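Side-chain contacts in flavin-dependent monooxygenase, oxygenase subunit HsaA (Mycobacterium tuberculosis, PDB 3AFF), which probably catalyses the FMNH2-dependent ortho-hydroxylation of the secosteroid phenol 3-HSA to the catechol 3,4-DHSA during cholesterol breakdown: residues A243-M248 and R328-S333; S11-I16 and P65-E70; V47-L52 and W84-V89. All blocks are in the same frame, centred on the assembly; numbering follows the deposited sequence.

Contact 1: A243-M248 and R328-S333; sequences APIVGM and RATGRS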
loop_
_atom_site.group_PDB
_atom_site.type_symbol
_atom_site.label_atom_id
_atom_site.label_comp_id
_atom_site.label_asym_id
_atom_site.label_seq_id
_atom_site.Cartn_x
_atom_site.Cartn_y
_atom_site.Cartn_z
ATOM N N ALA A 243 28.646 14.548 -16.304
ATOM C CA ALA A 243 29.863 14.078 -15.686
ATOM C C ALA A 243 30.623 15.083 -14.805
ATOM O O ALA A 243 31.000 14.731 -13.673
ATOM C CB ALA A 243 30.742 13.389 -16.644
ATOM N N PRO A 244 30.925 16.305 -15.296
ATOM C CA PRO A 244 31.572 17.192 -14.384
ATOM C C PRO A 244 30.672 17.647 -13.215
ATOM O O PRO A 244 31.195 17.985 -12.149
ATOM C CB PRO A 244 32.002 18.358 -15.294
ATOM C CG PRO A 244 31.030 18.322 -16.384
ATOM C CD PRO A 244 30.888 16.888 -16.649
ATOM N N ILE A 245 29.352 17.677 -13.407
ATOM C CA ILE A 245 28.452 18.017 -12.287
ATOM C C ILE A 245 28.615 16.914 -11.248
ATOM O O ILE A 245 28.738 17.202 -10.057
ATOM C CB ILE A 245 26.955 18.158 -12.736
ATOM C CG1 ILE A 245 26.759 19.476 -13.528
ATOM C CG2 ILE A 245 26.004 18.110 -11.561
ATOM C CD1 ILE A 245 25.492 19.471 -14.322
ATOM N N VAL A 246 28.589 15.655 -11.676
ATOM C CA VAL A 246 28.877 14.601 -10.708
ATOM C C VAL A 246 30.242 14.774 -9.974
ATOM O O VAL A 246 30.272 14.758 -8.747
ATOM C CB VAL A 246 28.678 13.201 -11.238
ATOM C CG1 VAL A 246 28.816 12.201 -10.036
ATOM C CG2 VAL A 246 27.261 13.050 -11.837
ATOM N N GLY A 247 31.341 14.969 -10.711
ATOM C CA GLY A 247 32.653 15.320 -10.101
ATOM C C GLY A 247 32.561 16.487 -9.121
ATOM O O GLY A 247 33.225 16.496 -8.059
ATOM N N MET A 248 31.717 17.477 -9.427
ATOM C CA MET A 248 31.554 18.567 -8.499
ATOM C C MET A 248 30.999 18.085 -7.147
ATOM O O MET A 248 31.283 18.720 -6.139
ATOM C CB MET A 248 30.709 19.715 -9.039
ATOM C CG MET A 248 31.377 20.420 -10.200
ATOM S SD MET A 248 30.234 21.574 -10.956
ATOM C CE MET A 248 30.585 21.444 -12.716
ATOM N N ARG A 328 18.567 11.879 -13.029
ATOM C CA ARG A 328 18.663 11.159 -11.761
ATOM C C ARG A 328 20.067 11.371 -11.157
ATOM O O ARG A 328 20.192 11.697 -9.981
ATOM C CB ARG A 328 18.384 9.673 -11.939
ATOM C CG ARG A 328 17.024 9.384 -12.603
ATOM C CD ARG A 328 16.479 7.960 -12.324
ATOM N NE ARG A 328 15.084 7.859 -12.838
ATOM C CZ ARG A 328 14.509 6.726 -13.286
ATOM N NH1 ARG A 328 15.192 5.583 -13.267
ATOM N NH2 ARG A 328 13.254 6.712 -13.756
ATOM N N ALA A 329 21.112 11.217 -11.975
ATOM C CA ALA A 329 22.474 11.355 -11.494
ATOM C C ALA A 329 22.757 12.744 -10.962
ATOM O O ALA A 329 23.273 12.910 -9.865
ATOM C CB ALA A 329 23.447 11.016 -12.581
ATOM N N THR A 330 22.408 13.744 -11.751
ATOM C CA THR A 330 22.710 15.087 -11.450
ATOM C C THR A 330 21.823 15.554 -10.275
ATOM O O THR A 330 22.290 16.262 -9.380
ATOM C CB THR A 330 22.580 15.926 -12.753
ATOM O OG1 THR A 330 23.645 15.609 -13.681
ATOM C CG2 THR A 330 22.698 17.388 -12.456
ATOM N N GLY A 331 20.550 15.162 -10.277
ATOM C CA GLY A 331 19.645 15.397 -9.108
ATOM C C GLY A 331 20.092 14.856 -7.743
ATOM O O GLY A 331 20.079 15.597 -6.728
ATOM N N ARG A 332 20.517 13.592 -7.725
ATOM C CA ARG A 332 21.070 12.948 -6.524
ATOM C C ARG A 332 22.326 13.673 -6.027
ATOM O O ARG A 332 22.492 13.919 -4.819
ATOM C CB ARG A 332 21.458 11.501 -6.793
ATOM C CG ARG A 332 20.305 10.527 -6.989
ATOM C CD ARG A 332 20.877 9.251 -7.733
ATOM N NE ARG A 332 21.367 8.066 -6.954
ATOM C CZ ARG A 332 20.890 7.593 -5.783
ATOM N NH1 ARG A 332 19.875 8.188 -5.123
ATOM N NH2 ARG A 332 21.441 6.496 -5.250
ATOM N N SER A 333 23.219 13.960 -6.974
ATOM C CA SER A 333 24.457 14.658 -6.752
ATOM C C SER A 333 24.242 15.989 -6.145
ATOM O O SER A 333 24.906 16.316 -5.185
ATOM C CB SER A 333 25.169 14.838 -8.116
ATOM O OG SER A 333 25.703 13.587 -8.490
#
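Ile245 and Thr330 meet through their methyl groups, in the tight part of this helix-helix contact. CG2 of Ile245 lies 3.5 Å from CG2 of Thr330, and the two side chains cross at about a right angle. CD1 of Ile245 follows at 4.0 Å from the same Thr330 CG2. In Thr330, CG2 stands anti to the backbone N and OG1 anti to the carbonyl carbon (chi1 -70°). The methyl therefore faces the isoleucine, while OG1 makes weak bonds to Gln326 O and Ser242 OG. The next residue, Val246, straddles Ser333, about a turn beyond Thr330: its CG1 and CG2 are each 3.7 Å from Ser333 OG. That hydroxyl donates to Ala329 O at 2.9 Å, so it is satisfied within its own helix. The same oxygen takes Ser333 N from the other face of its plane. Val246 CG2 and Ala329 CB are looser, at 4.4 Å. On the far side of 328-333, Arg328 is exposed and Arg332 partly so. The helix axes run nearly parallel, 21° apart and 9.1 Å at closest approach, within the C-terminal helical bundle of the acyl-CoA dehydrogenase fold. Helices 65-76 and 80-96 pack on 243-248, while helices 286-309 and 354-370 touch both segments.

Contact 2: S11-I16 and P65-E70; sequences SVLAAI and PALFFE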
loop_
_atom_site.group_PDB
_atom_site.type_symbol
_atom_site.label_atom_id
_atom_site.label_comp_id
_atom_site.label_asym_id
_atom_site.label_seq_id
_atom_site.Cartn_x
_atom_site.Cartn_y
_atom_site.Cartn_z
ATOM N N SER A 11 47.672 6.406 -19.537
ATOM C CA SER A 11 48.729 7.322 -19.036
ATOM C C SER A 11 48.322 8.771 -18.974
ATOM O O SER A 11 48.864 9.532 -18.159
ATOM C CB SER A 11 50.061 7.157 -19.776
ATOM O OG SER A 11 50.029 7.733 -21.066
ATOM N N VAL A 12 47.402 9.179 -19.873
ATOM C CA VAL A 12 46.830 10.520 -19.801
ATOM C C VAL A 12 46.104 10.639 -18.508
ATOM O O VAL A 12 46.333 11.582 -17.757
ATOM C CB VAL A 12 45.914 10.861 -21.041
ATOM C CG1 VAL A 12 45.369 12.231 -20.938
ATOM C CG2 VAL A 12 46.720 10.782 -22.304
ATOM N N LEU A 13 45.236 9.683 -18.219
ATOM C CA LEU A 13 44.442 9.719 -16.952
ATOM C C LEU A 13 45.375 9.856 -15.714
ATOM O O LEU A 13 45.204 10.737 -14.846
ATOM C CB LEU A 13 43.552 8.453 -16.882
ATOM C CG LEU A 13 42.054 8.477 -16.541
ATOM C CD1 LEU A 13 41.396 9.833 -16.754
ATOM C CD2 LEU A 13 41.258 7.387 -17.238
ATOM N N ALA A 14 46.406 8.994 -15.681
ATOM C CA ALA A 14 47.492 9.044 -14.681
ATOM C C ALA A 14 48.120 10.429 -14.515
ATOM O O ALA A 14 48.283 10.896 -13.399
ATOM C CB ALA A 14 48.578 8.006 -15.051
ATOM N N ALA A 15 48.425 11.082 -15.649
ATOM C CA ALA A 15 48.987 12.425 -15.699
ATOM C C ALA A 15 48.040 13.562 -15.280
ATOM O O ALA A 15 48.470 14.583 -14.761
ATOM C CB ALA A 15 49.559 12.682 -17.097
ATOM N N ILE A 16 46.757 13.398 -15.544
ATOM C CA ILE A 16 45.719 14.300 -15.010
ATOM C C ILE A 16 45.703 14.260 -13.465
ATOM O O ILE A 16 45.636 15.296 -12.790
ATOM C CB ILE A 16 44.325 13.961 -15.662
ATOM C CG1 ILE A 16 44.275 14.585 -17.077
ATOM C CG2 ILE A 16 43.193 14.489 -14.819
ATOM C CD1 ILE A 16 43.323 13.925 -18.042
ATOM N N PRO A 65 34.971 6.105 -24.428
ATOM C CA PRO A 65 34.324 7.353 -23.946
ATOM C C PRO A 65 34.139 7.376 -22.386
ATOM O O PRO A 65 34.163 8.423 -21.771
ATOM C CB PRO A 65 33.004 7.372 -24.740
ATOM C CG PRO A 65 32.713 5.938 -24.942
ATOM C CD PRO A 65 34.075 5.385 -25.350
ATOM N N ALA A 66 34.103 6.208 -21.731
ATOM C CA ALA A 66 34.025 6.212 -20.276
ATOM C C ALA A 66 35.281 6.755 -19.603
ATOM O O ALA A 66 35.228 7.408 -18.536
ATOM C CB ALA A 66 33.642 4.826 -19.780
ATOM N N LEU A 67 36.446 6.542 -20.236
ATOM C CA LEU A 67 37.661 7.123 -19.712
ATOM C C LEU A 67 37.721 8.611 -19.867
ATOM O O LEU A 67 38.287 9.310 -19.005
ATOM C CB LEU A 67 38.892 6.528 -20.403
ATOM C CG LEU A 67 39.063 5.044 -20.087
ATOM C CD1 LEU A 67 40.270 4.550 -20.844
ATOM C CD2 LEU A 67 39.211 4.778 -18.540
ATOM N N PHE A 68 37.255 9.119 -21.002
ATOM C CA PHE A 68 37.155 10.562 -21.159
ATOM C C PHE A 68 36.273 11.188 -20.076
ATOM O O PHE A 68 36.663 12.178 -19.485
ATOM C CB PHE A 68 36.594 10.946 -22.551
ATOM C CG PHE A 68 36.417 12.438 -22.706
ATOM C CD1 PHE A 68 37.502 13.246 -23.076
ATOM C CD2 PHE A 68 35.172 13.038 -22.455
ATOM C CE1 PHE A 68 37.345 14.604 -23.211
ATOM C CE2 PHE A 68 35.025 14.416 -22.565
ATOM C CZ PHE A 68 36.098 15.178 -22.955
ATOM N N PHE A 69 35.086 10.636 -19.817
ATOM C CA PHE A 69 34.217 11.218 -18.744
ATOM C C PHE A 69 34.783 11.141 -17.316
ATOM O O PHE A 69 34.652 12.098 -16.535
ATOM C CB PHE A 69 32.755 10.731 -18.858
ATOM C CG PHE A 69 32.107 11.139 -20.147
ATOM C CD1 PHE A 69 32.019 12.490 -20.496
ATOM C CD2 PHE A 69 31.617 10.182 -21.052
ATOM C CE1 PHE A 69 31.423 12.881 -21.733
ATOM C CE2 PHE A 69 31.017 10.546 -22.265
ATOM C CZ PHE A 69 30.916 11.893 -22.632
ATOM N N GLU A 70 35.508 10.048 -17.016
ATOM C CA GLU A 70 36.244 9.903 -15.757
ATOM C C GLU A 70 37.280 10.993 -15.527
ATOM O O GLU A 70 37.371 11.573 -14.453
ATOM C CB GLU A 70 36.921 8.488 -15.695
ATOM C CG GLU A 70 37.953 8.334 -14.595
ATOM C CD GLU A 70 37.320 8.403 -13.189
ATOM O OE1 GLU A 70 38.083 8.729 -12.202
ATOM O OE2 GLU A 70 36.059 8.183 -13.105
#
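Leu13 reaches Leu67 with both torsions away from the staggered values, chi1 -132° and chi2 21°. The chain of Leu67 is regular: CG sits anti to the carbonyl carbon (chi1 -66°) and CD1 extends the chain, which leaves CD2 to meet Leu13. This is helix-to-helix packing in the N-terminal helical domain of the acyl-CoA dehydrogenase fold, between helix 9-33 and the first turns of helix 65-76. The two leucine side chains cross at about a right angle. Their CD2 methyls make the close contact, Leu13 CD2 to Leu67 CD2 at 3.6 Å. Leu13 CD2 also lies 4.0 Å from Leu67 CB, so it rests along the base of the side chain as well as at its end. Leu13 CD1 lies 3.9 Å from Leu67 O, so the leucine packs on backbone too. Leu13 is buried and also touches Ala71 and Arg74, further along the second helix. Leu67 and Glu70 are partly exposed. Glu70 offers its aliphatic part to Leu13, while its OE1 forms salt bridges with Arg73 and Arg74. OE1 is thereby tied to its own helix. The contact lies away from the probable FMN site. At the glutamate, Leu13 CD1 stands 4.3 Å from Glu70 CG.

Contact 3: V47-L52 and W84-V89; sequences VGFFTL and WVSSIV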
loop_
_atom_site.group_PDB
_atom_site.type_symbol
_atom_site.label_atom_id
_atom_site.label_comp_id
_atom_site.label_asym_id
_atom_site.label_seq_id
_atom_site.Cartn_x
_atom_site.Cartn_y
_atom_site.Cartn_z
ATOM N N VAL A 47 49.694 17.160 -21.291
ATOM C CA VAL A 47 49.525 15.745 -20.839
ATOM C C VAL A 47 48.659 14.947 -21.815
ATOM O O VAL A 47 48.483 13.719 -21.677
ATOM C CB VAL A 47 48.905 15.615 -19.411
ATOM C CG1 VAL A 47 49.766 16.373 -18.381
ATOM C CG2 VAL A 47 47.380 16.071 -19.399
ATOM N N GLY A 48 48.095 15.637 -22.807
ATOM C CA GLY A 48 47.382 14.942 -23.862
ATOM C C GLY A 48 45.863 14.857 -23.675
ATOM O O GLY A 48 45.209 14.087 -24.361
ATOM N N PHE A 49 45.307 15.656 -22.770
ATOM C CA PHE A 49 43.847 15.582 -22.456
ATOM C C PHE A 49 42.957 15.787 -23.683
ATOM O O PHE A 49 42.015 15.020 -23.918
ATOM C CB PHE A 49 43.438 16.562 -21.348
ATOM C CG PHE A 49 41.941 16.681 -21.194
ATOM C CD1 PHE A 49 41.230 15.723 -20.451
ATOM C CD2 PHE A 49 41.210 17.690 -21.898
ATOM C CE1 PHE A 49 39.804 15.814 -20.333
ATOM C CE2 PHE A 49 39.809 17.735 -21.800
ATOM C CZ PHE A 49 39.109 16.799 -21.000
ATOM N N PHE A 50 43.254 16.829 -24.478
ATOM C CA PHE A 50 42.432 17.128 -25.682
ATOM C C PHE A 50 42.528 16.088 -26.780
ATOM O O PHE A 50 41.601 15.962 -27.625
ATOM C CB PHE A 50 42.708 18.527 -26.224
ATOM C CG PHE A 50 42.427 19.591 -25.234
ATOM C CD1 PHE A 50 41.097 19.894 -24.868
ATOM C CD2 PHE A 50 43.455 20.229 -24.606
ATOM C CE1 PHE A 50 40.811 20.896 -23.912
ATOM C CE2 PHE A 50 43.194 21.220 -23.655
ATOM C CZ PHE A 50 41.878 21.553 -23.305
ATOM N N THR A 51 43.582 15.270 -26.743
ATOM C CA THR A 51 43.694 14.162 -27.705
ATOM C C THR A 51 42.798 12.954 -27.462
ATOM O O THR A 51 42.653 12.095 -28.359
ATOM C CB THR A 51 45.162 13.621 -27.851
ATOM O OG1 THR A 51 45.522 12.877 -26.663
ATOM C CG2 THR A 51 46.134 14.794 -28.064
ATOM N N LEU A 52 42.176 12.879 -26.276
ATOM C CA LEU A 52 41.542 11.653 -25.808
ATOM C C LEU A 52 40.520 11.099 -26.763
ATOM O O LEU A 52 40.529 9.909 -27.083
ATOM C CB LEU A 52 40.870 11.876 -24.437
ATOM C CG LEU A 52 41.804 11.783 -23.219
ATOM C CD1 LEU A 52 41.208 12.394 -21.942
ATOM C CD2 LEU A 52 42.375 10.326 -22.993
ATOM N N TRP A 84 34.273 21.450 -16.103
ATOM C CA TRP A 84 33.228 21.846 -17.056
ATOM C C TRP A 84 33.774 22.192 -18.468
ATOM O O TRP A 84 33.300 21.648 -19.462
ATOM C CB TRP A 84 32.491 23.041 -16.527
ATOM C CG TRP A 84 31.296 23.524 -17.336
ATOM C CD1 TRP A 84 31.280 24.537 -18.307
ATOM C CD2 TRP A 84 29.941 23.117 -17.166
ATOM N NE1 TRP A 84 29.986 24.754 -18.737
ATOM C CE2 TRP A 84 29.152 23.878 -18.077
ATOM C CE3 TRP A 84 29.302 22.141 -16.345
ATOM C CZ2 TRP A 84 27.783 23.710 -18.170
ATOM C CZ3 TRP A 84 27.959 21.975 -16.441
ATOM C CH2 TRP A 84 27.192 22.750 -17.346
ATOM N N VAL A 85 34.711 23.143 -18.548
ATOM C CA VAL A 85 35.330 23.546 -19.824
ATOM C C VAL A 85 36.074 22.402 -20.463
ATOM O O VAL A 85 35.983 22.191 -21.704
ATOM C CB VAL A 85 36.313 24.759 -19.658
ATOM C CG1 VAL A 85 36.953 25.088 -21.010
ATOM C CG2 VAL A 85 35.551 25.999 -19.208
ATOM N N SER A 86 36.783 21.620 -19.652
ATOM C CA SER A 86 37.531 20.472 -20.207
ATOM C C SER A 86 36.626 19.470 -20.894
ATOM O O SER A 86 36.905 18.994 -21.993
ATOM C CB SER A 86 38.431 19.771 -19.146
ATOM O OG SER A 86 39.336 20.699 -18.571
ATOM N N SER A 87 35.553 19.092 -20.213
ATOM C CA SER A 87 34.615 18.189 -20.809
ATOM C C SER A 87 34.085 18.711 -22.178
ATOM O O SER A 87 34.063 17.973 -23.137
ATOM C CB SER A 87 33.438 18.003 -19.861
ATOM O OG SER A 87 32.630 16.900 -20.246
ATOM N N ILE A 88 33.590 19.948 -22.187
ATOM C CA ILE A 88 32.892 20.537 -23.321
ATOM C C ILE A 88 33.889 20.756 -24.492
ATOM O O ILE A 88 33.659 20.300 -25.588
ATOM C CB ILE A 88 32.282 21.882 -22.873
ATOM C CG1 ILE A 88 31.066 21.589 -22.023
ATOM C CG2 ILE A 88 31.885 22.699 -24.111
ATOM C CD1 ILE A 88 30.408 22.836 -21.383
ATOM N N VAL A 89 34.998 21.425 -24.234
ATOM C CA VAL A 89 36.036 21.609 -25.258
ATOM C C VAL A 89 36.612 20.248 -25.732
ATOM O O VAL A 89 36.765 20.061 -26.928
ATOM C CB VAL A 89 37.068 22.720 -24.848
ATOM C CG1 VAL A 89 38.146 23.034 -26.003
ATOM C CG2 VAL A 89 36.293 23.982 -24.512
#
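Phe49, Ser86 and Phe50 have the most surface buried here, and Val89 completes the set. The contact is buried in the N-terminal helical domain of the acyl-CoA dehydrogenase fold. It joins the segment that follows helix 38-47 to helix 80-96. Gly48 ends helix 38-47 in a Schellman motif, with positive phi (96°), and the two phenylalanines come directly after it.

Phe49 has CG anti to the backbone N (chi1 170°), which carries its ring to the backbone of helix 80-96. Ser86 O lies at the ring edge, in the ring plane, 3.2 Å from CE2 and 3.3 Å from CZ of Phe49. The carbonyl oxygen thus faces the ring's C-H rim, where the partial positive charge of an aromatic ring lies. Ser86 CB packs beside it, 3.6 Å from Phe49 CZ. The serine hydroxyl is occupied elsewhere, bonded to Thr82 O one turn earlier in its own helix.

Phe50 has a different first torsion, with CG beside its backbone N and anti to the carbonyl carbon (chi1 -59°). The two rings are turned against each other: Phe50 CE1 lies in the plane of the Phe49 ring, at its edge, while Phe49 CD2 sits over one face of Phe50, offset toward the rim. The Phe50 ring also makes a cation-pi contact with Arg115, and its backbone O accepts a bond from Asn93 ND2 further along helix 80-96.

Trp84, which does not touch 47-52, probably binds FMN. Its NE1 is bonded to OG of Ser143, another residue of the probable site. Thr51 OG1 closes back on the Schellman glycine, bonding in plane to a lone pair of Gly48 O at 2.6 Å. At the end of the interface, Phe50 CE1 touches Val89 CG1 at 4.0 Å.

How the contacts relate
Contacts 2 and 3 are close neighbours, with centres 9 Å apart, and their segments alternate along the chain. Phe68 CE1 lies 3.6 Å from Phe49 CZ, and Ile16 CD1 lies 3.7 Å from Phe49 CD1, so Phe49 of contact 3 packs against both segments of contact 2. Contact 1 is about 18 and 19 Å from them, centre to centre, in the C-terminal helical domain. It still touches both: Ala243 CB is 4.0 Å from Phe69 CB, and Ile245 CG1 is 4.0 Å from Trp84 CZ3. Trp84 links contacts 1 and 3 to the probable FMN site. Ala369 of that site is about 5 Å from Ile245, side chain to side chain. Contact 2 lies away from it.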